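Local coordinates for UPF0255 protein frsA (Vibrio vulnificus, PDB 4I4C), which probably hydrolyses carboxylic esters as a two-domain member of the FrsA family with an alpha/beta-hydrolase fold, at residues A[174-179]-A[244-249]; A[64-69]-A[107-112]; A[20-25]-A[80-85]. All coordinates share one frame; numbering follows the deposited sequence.

Interaction 1: residues A[174-179]-A[244-249]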
loop_
_atom_site.group_PDB
_atom_site.type_symbol
_atom_site.label_atom_id
_atom_site.label_comp_id
_atom_site.label_asym_id
_atom_site.label_seq_id
_atom_site.Cartn_x
_atom_site.Cartn_y
_atom_site.Cartn_z
ATOM N N PRO A 174 -7.336 13.666 -15.753
ATOM C CA PRO A 174 -8.751 13.364 -15.983
ATOM C C PRO A 174 -8.987 11.924 -16.435
ATOM O O PRO A 174 -8.213 11.373 -17.221
ATOM C CB PRO A 174 -9.155 14.359 -17.084
ATOM C CG PRO A 174 -7.864 14.966 -17.580
ATOM C CD PRO A 174 -6.934 14.917 -16.415
ATOM N N PHE A 175 -10.056 11.333 -15.908
ATOM C CA PHE A 175 -10.482 9.983 -16.254
ATOM C C PHE A 175 -11.855 9.794 -15.614
ATOM O O PHE A 175 -11.994 9.900 -14.396
ATOM C CB PHE A 175 -9.474 8.943 -15.729
ATOM C CG PHE A 175 -9.845 7.505 -16.034
ATOM C CD1 PHE A 175 -9.735 7.000 -17.324
ATOM C CD2 PHE A 175 -10.291 6.661 -15.027
ATOM C CE1 PHE A 175 -10.070 5.674 -17.606
ATOM C CE2 PHE A 175 -10.618 5.337 -15.296
ATOM C CZ PHE A 175 -10.515 4.846 -16.592
ATOM N N GLU A 176 -12.868 9.556 -16.445
ATOM C CA GLU A 176 -14.233 9.288 -15.976
ATOM C C GLU A 176 -14.826 10.355 -15.051
ATOM O O GLU A 176 -15.344 10.029 -13.980
ATOM C CB GLU A 176 -14.314 7.922 -15.291
ATOM C CG GLU A 176 -13.910 6.759 -16.175
ATOM C CD GLU A 176 -14.375 5.434 -15.614
ATOM O OE1 GLU A 176 -15.557 5.084 -15.828
ATOM O OE2 GLU A 176 -13.567 4.749 -14.950
ATOM N N LYS A 177 -14.739 11.617 -15.471
ATOM C CA LYS A 177 -15.356 12.753 -14.764
ATOM C C LYS A 177 -14.702 13.140 -13.429
ATOM O O LYS A 177 -15.060 14.150 -12.819
ATOM C CB LYS A 177 -16.860 12.540 -14.566
ATOM C CG LYS A 177 -17.641 12.251 -15.836
ATOM C CD LYS A 177 -19.099 12.572 -15.599
ATOM C CE LYS A 177 -20.014 11.830 -16.535
ATOM N NZ LYS A 177 -21.414 12.066 -16.099
ATOM N N GLY A 178 -13.761 12.330 -12.972
ATOM C CA GLY A 178 -12.930 12.705 -11.850
ATOM C C GLY A 178 -11.518 12.888 -12.359
ATOM O O GLY A 178 -11.281 12.833 -13.571
ATOM N N LYS A 179 -10.581 13.110 -11.448
ATOM C CA LYS A 179 -9.161 13.118 -11.799
ATOM C C LYS A 179 -8.413 12.078 -10.978
ATOM O O LYS A 179 -8.712 11.856 -9.798
ATOM C CB LYS A 179 -8.527 14.486 -11.562
ATOM C CG LYS A 179 -9.155 15.619 -12.352
ATOM C CD LYS A 179 -8.553 16.952 -11.947
ATOM C CE LYS A 179 -9.422 18.118 -12.383
ATOM N NZ LYS A 179 -9.490 18.231 -13.858
ATOM N N TYR A 244 -9.423 -3.464 -12.529
ATOM C CA TYR A 244 -8.844 -2.652 -11.464
ATOM C C TYR A 244 -7.472 -2.087 -11.838
ATOM O O TYR A 244 -6.813 -1.447 -11.020
ATOM C CB TYR A 244 -8.815 -3.415 -10.127
ATOM C CG TYR A 244 -8.174 -4.794 -10.159
ATOM C CD1 TYR A 244 -8.931 -5.947 -9.945
ATOM C CD2 TYR A 244 -6.806 -4.943 -10.372
ATOM C CE1 TYR A 244 -8.338 -7.225 -9.975
ATOM C CE2 TYR A 244 -6.207 -6.206 -10.398
ATOM C CZ TYR A 244 -6.976 -7.344 -10.201
ATOM O OH TYR A 244 -6.370 -8.593 -10.224
ATOM N N SER A 245 -7.056 -2.316 -13.082
ATOM C CA SER A 245 -5.809 -1.747 -13.591
ATOM C C SER A 245 -6.123 -0.448 -14.333
ATOM O O SER A 245 -5.223 0.271 -14.775
ATOM C CB SER A 245 -5.097 -2.741 -14.518
ATOM O OG SER A 245 -5.955 -3.192 -15.556
ATOM N N ARG A 246 -7.426 -0.187 -14.441
ATOM C CA ARG A 246 -8.051 0.974 -15.078
ATOM C C ARG A 246 -7.275 2.290 -14.971
ATOM O O ARG A 246 -7.017 2.959 -15.970
ATOM C CB ARG A 246 -9.410 1.182 -14.395
ATOM C CG ARG A 246 -10.533 1.661 -15.261
ATOM C CD ARG A 246 -11.873 1.195 -14.682
ATOM N NE ARG A 246 -12.440 2.084 -13.662
ATOM C CZ ARG A 246 -12.438 1.843 -12.354
ATOM N NH1 ARG A 246 -11.877 0.734 -11.879
ATOM N NH2 ARG A 246 -13.004 2.712 -11.515
ATOM N N LEU A 247 -6.954 2.681 -13.740
ATOM C CA LEU A 247 -6.372 3.989 -13.485
ATOM C C LEU A 247 -4.914 4.023 -13.924
ATOM O O LEU A 247 -4.428 5.031 -14.436
ATOM C CB LEU A 247 -6.509 4.351 -11.996
ATOM C CG LEU A 247 -7.891 4.275 -11.336
ATOM C CD1 LEU A 247 -7.838 4.766 -9.870
ATOM C CD2 LEU A 247 -8.928 5.063 -12.106
ATOM N N HIS A 248 -4.217 2.908 -13.739
ATOM C CA HIS A 248 -2.829 2.808 -14.185
ATOM C C HIS A 248 -2.672 2.896 -15.705
ATOM O O HIS A 248 -1.682 3.446 -16.214
ATOM C CB HIS A 248 -2.203 1.527 -13.646
ATOM C CG HIS A 248 -2.157 1.476 -12.152
ATOM N ND1 HIS A 248 -3.183 0.954 -11.397
ATOM C CD2 HIS A 248 -1.224 1.914 -11.276
ATOM C CE1 HIS A 248 -2.874 1.057 -10.115
ATOM N NE2 HIS A 248 -1.689 1.632 -10.015
ATOM N N GLN A 249 -3.652 2.357 -16.427
ATOM C CA GLN A 249 -3.629 2.386 -17.882
ATOM C C GLN A 249 -3.760 3.825 -18.347
ATOM O O GLN A 249 -3.076 4.259 -19.282
ATOM C CB GLN A 249 -4.767 1.544 -18.442
ATOM C CG GLN A 249 -4.877 1.599 -19.942
ATOM C CD GLN A 249 -5.280 0.275 -20.513
ATOM O OE1 GLN A 249 -6.234 -0.352 -20.041
ATOM N NE2 GLN A 249 -4.544 -0.182 -21.522
#
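The ring of Phe175 has Arg246 at its rim: CG of the arginine lies near the ring plane, 3.5 Å from CZ. One ring face carries the CG methylene of Glu176, the next residue, in the beta turn, which sits 3.7 Å above the plane and off-centre. Arg246 presents a second flat group, the guanidinium, and here Glu176 OE2 comes to the edge, in the plane. The bond from Arg246 NE to OE2 is 3.2 Å long and nearly straight, 170° at the hydrogen, and it forms a salt bridge. The carboxylate stands almost perpendicular to the guanidinium, so a single oxygen does the work, met nearly along its C-O direction. The acid is poorly ordered and exposed, so this is probably a modest grip; Arg246 also gives NH2 to the carbonyl of Pro239 and NH1 to that of Asp243, which fix the guanidinium from the loop side.

Phe175 reaches across because its CG is anti to the backbone N (chi1 179°), sending the ring out from the strand toward the helix. There Leu247 CD2 meets it at 3.6 Å from CD2 of the ring, approaching obliquely and closing the apolar part of the contact. Glu176 starts from the tight type I' turn of 175-178, closed by a 3.0 Å bond from Phe175 N to Gly178 O.

That turn joins strands 167-175 and 178-186, a beta hairpin at the margin of the mixed sheet, and the first part of helix 246-254 lies beside it. Ile180 of strand 178-186 touches both Phe175 and Leu247, while Tyr238 OH bonds to Phe175 O, so the hairpin end is tied to the helix and to the loop that leads into it.

Interaction 2: residues A[64-69]-A[107-112]; sequences PIEQEQ and MEHQKR
Glu66 and His109 reach each other with matching first torsions: in both, CG lies anti to the carbonyl carbon, beside the backbone N (chi1 -61° and -77°). The glutamate then runs out extended, which carries its carboxylate across the gap between two helical segments whose nearest CA atoms, those of Glu66 and Glu108, are still 10.5 Å apart. The imidazole comes from the opposite direction.

The meeting point is Glu66 OE1, 3.2 Å from His109 NE2. With 123° at the hydrogen the bond is bent and weak. OE1 approaches the ring obliquely, and the carboxylate and imidazole planes are well tilted against each other. The neighbouring ring carbon is hardly farther away, CE1 being 3.5 Å from the same OE1, which shows how far the oxygen is displaced from a straight N-H line.

Arg112, one helical turn after Glu108, adds a positive charge. Its NH1 is 4.1 Å from Glu66 OE2, beyond salt-bridge range. The two flat groups are nearly parallel but lie at different levels, so the oxygen is well out of the guanidinium plane and no N-H points at it. Glu108 shares this arginine within its own helix: its OE2 lies over one face of the guanidinium, toward the rim, at 3.8 Å from NH2, a long salt bridge of charges only. The arginine may partly offset the charge of both acids.

Only three residues touch across this surface contact, which spans helices 64-75 and 98-114. Helix 121-136 lies against His109 through Ser127, Ala128 and Cys131. Glu66 also rests on Leu105, farther back along helix 98-114, and Gln67 turns to Trp102 of that helix and to helix 54-60.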
loop_
_atom_site.group_PDB
_atom_site.type_symbol
_atom_site.label_atom_id
_atom_site.label_comp_id
_atom_site.label_asym_id
_atom_site.label_seq_id
_atom_site.Cartn_x
_atom_site.Cartn_y
_atom_site.Cartn_z
ATOM N N PRO A 64 12.797 2.523 14.905
ATOM C CA PRO A 64 12.376 1.392 15.733
ATOM C C PRO A 64 12.131 1.771 17.189
ATOM O O PRO A 64 11.181 1.257 17.781
ATOM C CB PRO A 64 13.557 0.420 15.637
ATOM C CG PRO A 64 14.693 1.230 15.116
ATOM C CD PRO A 64 14.082 2.260 14.239
ATOM N N ILE A 65 12.968 2.638 17.749
ATOM C CA ILE A 65 12.834 3.026 19.155
ATOM C C ILE A 65 11.555 3.833 19.374
ATOM O O ILE A 65 10.818 3.588 20.335
ATOM C CB ILE A 65 14.073 3.816 19.665
ATOM C CG1 ILE A 65 15.355 3.020 19.414
ATOM C CG2 ILE A 65 13.954 4.135 21.140
ATOM C CD1 ILE A 65 15.411 1.715 20.153
ATOM N N GLU A 66 11.290 4.792 18.482
ATOM C CA GLU A 66 10.112 5.656 18.617
ATOM C C GLU A 66 8.821 4.872 18.369
ATOM O O GLU A 66 7.800 5.127 18.992
ATOM C CB GLU A 66 10.191 6.842 17.657
ATOM C CG GLU A 66 11.381 7.768 17.882
ATOM C CD GLU A 66 11.562 8.772 16.754
ATOM O OE1 GLU A 66 10.880 8.638 15.713
ATOM O OE2 GLU A 66 12.388 9.695 16.904
ATOM N N GLN A 67 8.885 3.912 17.452
ATOM C CA GLN A 67 7.764 3.013 17.202
ATOM C C GLN A 67 7.412 2.187 18.444
ATOM O O GLN A 67 6.235 2.018 18.780
ATOM C CB GLN A 67 8.079 2.088 16.018
ATOM C CG GLN A 67 7.133 0.929 15.881
ATOM C CD GLN A 67 7.220 0.256 14.521
ATOM O OE1 GLN A 67 6.352 0.451 13.674
ATOM N NE2 GLN A 67 8.261 -0.546 14.312
ATOM N N GLU A 68 8.430 1.670 19.126
ATOM C CA GLU A 68 8.172 0.915 20.348
ATOM C C GLU A 68 7.595 1.828 21.427
ATOM O O GLU A 68 6.710 1.412 22.170
ATOM C CB GLU A 68 9.412 0.184 20.873
ATOM C CG GLU A 68 9.867 -1.015 20.025
ATOM C CD GLU A 68 8.706 -1.891 19.556
ATOM O OE1 GLU A 68 7.736 -2.105 20.322
ATOM O OE2 GLU A 68 8.769 -2.374 18.409
ATOM N N GLN A 69 8.089 3.064 21.513
ATOM C CA GLN A 69 7.543 4.019 22.495
ATOM C C GLN A 69 6.053 4.273 22.195
ATOM O O GLN A 69 5.219 4.322 23.110
ATOM C CB GLN A 69 8.341 5.327 22.512
ATOM C CG GLN A 69 9.802 5.163 22.984
ATOM C CD GLN A 69 10.602 6.458 22.959
ATOM O OE1 GLN A 69 10.115 7.499 22.521
ATOM N NE2 GLN A 69 11.845 6.393 23.437
ATOM N N MET A 107 3.633 14.719 14.907
ATOM C CA MET A 107 3.756 16.135 15.241
ATOM C C MET A 107 5.132 16.470 15.807
ATOM O O MET A 107 5.597 17.601 15.686
ATOM C CB MET A 107 2.633 16.557 16.174
ATOM C CG MET A 107 1.263 16.521 15.511
ATOM S SD MET A 107 -0.079 16.842 16.695
ATOM C CE MET A 107 -1.449 17.181 15.583
ATOM N N GLU A 108 5.789 15.470 16.390
ATOM C CA GLU A 108 7.124 15.618 16.955
ATOM C C GLU A 108 8.168 15.727 15.847
ATOM O O GLU A 108 9.142 16.497 15.947
ATOM C CB GLU A 108 7.453 14.424 17.864
ATOM C CG GLU A 108 8.742 14.578 18.648
ATOM C CD GLU A 108 8.639 15.622 19.767
ATOM O OE1 GLU A 108 7.524 16.132 20.039
ATOM O OE2 GLU A 108 9.687 15.936 20.364
ATOM N N HIS A 109 7.977 14.934 14.797
ATOM C CA HIS A 109 8.780 15.087 13.593
ATOM C C HIS A 109 8.509 16.442 12.949
ATOM O O HIS A 109 9.436 17.130 12.535
ATOM C CB HIS A 109 8.494 13.968 12.593
ATOM C CG HIS A 109 9.140 12.672 12.954
ATOM N ND1 HIS A 109 10.505 12.528 13.042
ATOM C CD2 HIS A 109 8.612 11.466 13.266
ATOM C CE1 HIS A 109 10.793 11.285 13.384
ATOM N NE2 HIS A 109 9.662 10.621 13.531
ATOM N N GLN A 110 7.237 16.818 12.858
ATOM C CA GLN A 110 6.886 18.084 12.221
ATOM C C GLN A 110 7.413 19.279 13.036
ATOM O O GLN A 110 7.652 20.346 12.469
ATOM C CB GLN A 110 5.374 18.175 11.978
ATOM C CG GLN A 110 4.969 19.204 10.933
ATOM C CD GLN A 110 3.602 18.926 10.325
ATOM O OE1 GLN A 110 2.834 18.102 10.826
ATOM N NE2 GLN A 110 3.294 19.616 9.235
ATOM N N LYS A 111 7.602 19.089 14.351
ATOM C CA LYS A 111 8.268 20.081 15.216
ATOM C C LYS A 111 9.774 20.157 14.961
ATOM O O LYS A 111 10.315 21.239 14.752
ATOM C CB LYS A 111 8.036 19.791 16.707
ATOM C CG LYS A 111 6.775 20.417 17.293
ATOM C CD LYS A 111 6.867 20.570 18.821
ATOM C CE LYS A 111 5.647 19.984 19.535
ATOM N NZ LYS A 111 4.363 20.545 19.032
ATOM N N ARG A 112 10.455 19.014 14.993
ATOM C CA ARG A 112 11.884 18.990 14.686
ATOM C C ARG A 112 12.168 19.549 13.285
ATOM O O ARG A 112 13.243 20.102 13.038
ATOM C CB ARG A 112 12.455 17.574 14.800
ATOM C CG ARG A 112 12.394 16.961 16.188
ATOM C CD ARG A 112 13.250 15.705 16.262
ATOM N NE ARG A 112 13.216 15.080 17.582
ATOM C CZ ARG A 112 12.362 14.124 17.933
ATOM N NH1 ARG A 112 11.465 13.684 17.058
ATOM N NH2 ARG A 112 12.403 13.606 19.156
#

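Interaction 3: residues A[20-25]-A[80-85]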
loop_
_atom_site.group_PDB
_atom_site.type_symbol
_atom_site.label_atom_id
_atom_site.label_comp_id
_atom_site.label_asym_id
_atom_site.label_seq_id
_atom_site.Cartn_x
_atom_site.Cartn_y
_atom_site.Cartn_z
ATOM N N ALA A 20 -14.659 10.295 18.806
ATOM C CA ALA A 20 -14.941 9.579 17.556
ATOM C C ALA A 20 -15.102 8.067 17.747
ATOM O O ALA A 20 -14.494 7.467 18.636
ATOM C CB ALA A 20 -13.878 9.877 16.519
ATOM N N LYS A 21 -15.939 7.466 16.909
ATOM C CA LYS A 21 -16.202 6.037 16.975
ATOM C C LYS A 21 -14.912 5.262 16.682
ATOM O O LYS A 21 -14.179 5.590 15.750
ATOM C CB LYS A 21 -17.310 5.662 15.985
ATOM C CG LYS A 21 -18.052 4.383 16.323
ATOM C CD LYS A 21 -19.210 4.153 15.352
ATOM C CE LYS A 21 -20.228 3.161 15.909
ATOM N NZ LYS A 21 -19.626 1.841 16.252
ATOM N N GLU A 22 -14.635 4.247 17.492
ATOM C CA GLU A 22 -13.371 3.531 17.395
ATOM C C GLU A 22 -13.325 2.595 16.187
ATOM O O GLU A 22 -14.295 1.890 15.886
ATOM C CB GLU A 22 -13.090 2.753 18.676
ATOM C CG GLU A 22 -11.659 2.244 18.786
ATOM C CD GLU A 22 -11.449 0.892 18.109
ATOM O OE1 GLU A 22 -12.323 0.006 18.256
ATOM O OE2 GLU A 22 -10.402 0.714 17.437
ATOM N N THR A 23 -12.165 2.590 15.540
ATOM C CA THR A 23 -11.894 1.845 14.304
ATOM C C THR A 23 -12.470 0.437 14.241
ATOM O O THR A 23 -13.189 0.105 13.296
ATOM C CB THR A 23 -10.373 1.780 14.035
ATOM O OG1 THR A 23 -9.827 3.103 14.122
ATOM C CG2 THR A 23 -10.076 1.211 12.641
ATOM N N SER A 24 -12.166 -0.394 15.232
ATOM C CA SER A 24 -12.630 -1.778 15.186
ATOM C C SER A 24 -14.162 -1.940 15.281
ATOM O O SER A 24 -14.684 -3.027 15.059
ATOM C CB SER A 24 -11.914 -2.649 16.221
ATOM O OG SER A 24 -12.366 -2.396 17.547
ATOM N N ALA A 25 -14.869 -0.854 15.581
ATOM C CA ALA A 25 -16.304 -0.908 15.834
ATOM C C ALA A 25 -17.074 -0.322 14.662
ATOM O O ALA A 25 -18.298 -0.378 14.621
ATOM C CB ALA A 25 -16.647 -0.137 17.139
ATOM N N SER A 80 -10.434 2.812 28.386
ATOM C CA SER A 80 -11.366 1.783 27.949
ATOM C C SER A 80 -11.177 1.435 26.488
ATOM O O SER A 80 -11.007 2.320 25.636
ATOM C CB SER A 80 -12.820 2.208 28.201
ATOM O OG SER A 80 -13.156 2.083 29.573
ATOM N N ARG A 81 -11.220 0.136 26.213
ATOM C CA ARG A 81 -11.053 -0.387 24.863
ATOM C C ARG A 81 -12.369 -0.969 24.344
ATOM O O ARG A 81 -13.191 -1.454 25.123
ATOM C CB ARG A 81 -9.955 -1.457 24.855
ATOM C CG ARG A 81 -8.580 -0.901 25.188
ATOM C CD ARG A 81 -7.479 -1.942 25.065
ATOM N NE ARG A 81 -6.169 -1.301 25.141
ATOM C CZ ARG A 81 -5.577 -1.008 26.290
ATOM N NH1 ARG A 81 -6.202 -1.307 27.426
ATOM N NH2 ARG A 81 -4.386 -0.410 26.310
ATOM N N THR A 82 -12.568 -0.912 23.031
ATOM C CA THR A 82 -13.722 -1.557 22.415
ATOM C C THR A 82 -13.703 -3.035 22.776
ATOM O O THR A 82 -14.734 -3.622 23.098
ATOM C CB THR A 82 -13.727 -1.361 20.891
ATOM O OG1 THR A 82 -13.681 0.045 20.609
ATOM C CG2 THR A 82 -14.979 -1.965 20.273
ATOM N N ASP A 83 -12.505 -3.609 22.777
ATOM C CA ASP A 83 -12.296 -5.011 23.113
ATOM C C ASP A 83 -10.965 -5.090 23.821
ATOM O O ASP A 83 -9.930 -4.809 23.218
ATOM C CB ASP A 83 -12.262 -5.876 21.854
ATOM C CG ASP A 83 -12.416 -7.366 22.161
ATOM O OD1 ASP A 83 -11.806 -7.856 23.137
ATOM O OD2 ASP A 83 -13.164 -8.048 21.427
ATOM N N GLU A 84 -10.985 -5.451 25.100
ATOM C CA GLU A 84 -9.764 -5.415 25.899
ATOM C C GLU A 84 -8.711 -6.422 25.419
ATOM O O GLU A 84 -7.533 -6.267 25.717
ATOM C CB GLU A 84 -10.066 -5.583 27.396
ATOM C CG GLU A 84 -10.898 -4.438 28.021
ATOM C CD GLU A 84 -10.152 -3.110 28.118
ATOM O OE1 GLU A 84 -8.908 -3.120 28.276
ATOM O OE2 GLU A 84 -10.816 -2.049 28.042
ATOM N N GLN A 85 -9.132 -7.440 24.669
ATOM C CA GLN A 85 -8.172 -8.374 24.062
ATOM C C GLN A 85 -7.278 -7.645 23.058
ATOM O O GLN A 85 -6.112 -7.999 22.872
ATOM C CB GLN A 85 -8.898 -9.523 23.349
ATOM C CG GLN A 85 -7.962 -10.612 22.816
ATOM C CD GLN A 85 -8.691 -11.716 22.059
ATOM O OE1 GLN A 85 -9.666 -12.279 22.556
ATOM N NE2 GLN A 85 -8.219 -12.028 20.841
#
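Glu22 OE1 accepts two hydroxyl protons, one from each side of the contact. Thr82 OG1 donates to it over 2.7 Å, arriving on the anti side and 28° out of the carboxylate plane, while Ser24 OG takes the syn lone pair at 2.5 Å. The other oxygen, OE2, receives the backbone amide Ser24 N in a straight 3.0 Å bond, met from above the carboxylate plane. Three donors therefore hold the group and fix its rotation, and in this buried setting they would be expected to stabilise the negative charge.

The glutamate curls back onto its own segment because its chain bends at chi2, -86°. Thr82 in turn sends OG1 to the acid and CG2 to the small residues: the methyl lies 4.0 Å from Ala25 CB and 3.8 Å from Ser24 OG. Thr89 touches both Glu22 and Ser24, and pairs its backbone with Thr82.

Beyond the contact, the loop is braced internally. Arg81 N donates to Glu84 OE2, and Gln85 N bonds to Asp83 OD1, an Asx turn.

Glu22 stands at the N-cap, just before the short, weakly bonded helix 23-26, and its carboxylate accepts Ser24 N, a classic helix-capping bond; the 80-85 loop is fastened to the cap through Thr82.

Overall arrangement
The three contacts are separate: none touches another. Interactions 2 and 3 are the closer pair, with centres 24 Å and nearest atoms about 11 Å apart, and their segments alternate along the chain, so the region from residue 20 to 112 is laced together by both. Interaction 1 comes later in sequence, in the part built round the mixed sheet, with its centre 36 Å from each of the others; interaction 2 lies on the far side of the chain's centre from it. Tyr244, in segment 244-249 but not part of the contact itself, meets the ring of Phe273, which belongs to the hexanoic acid pocket.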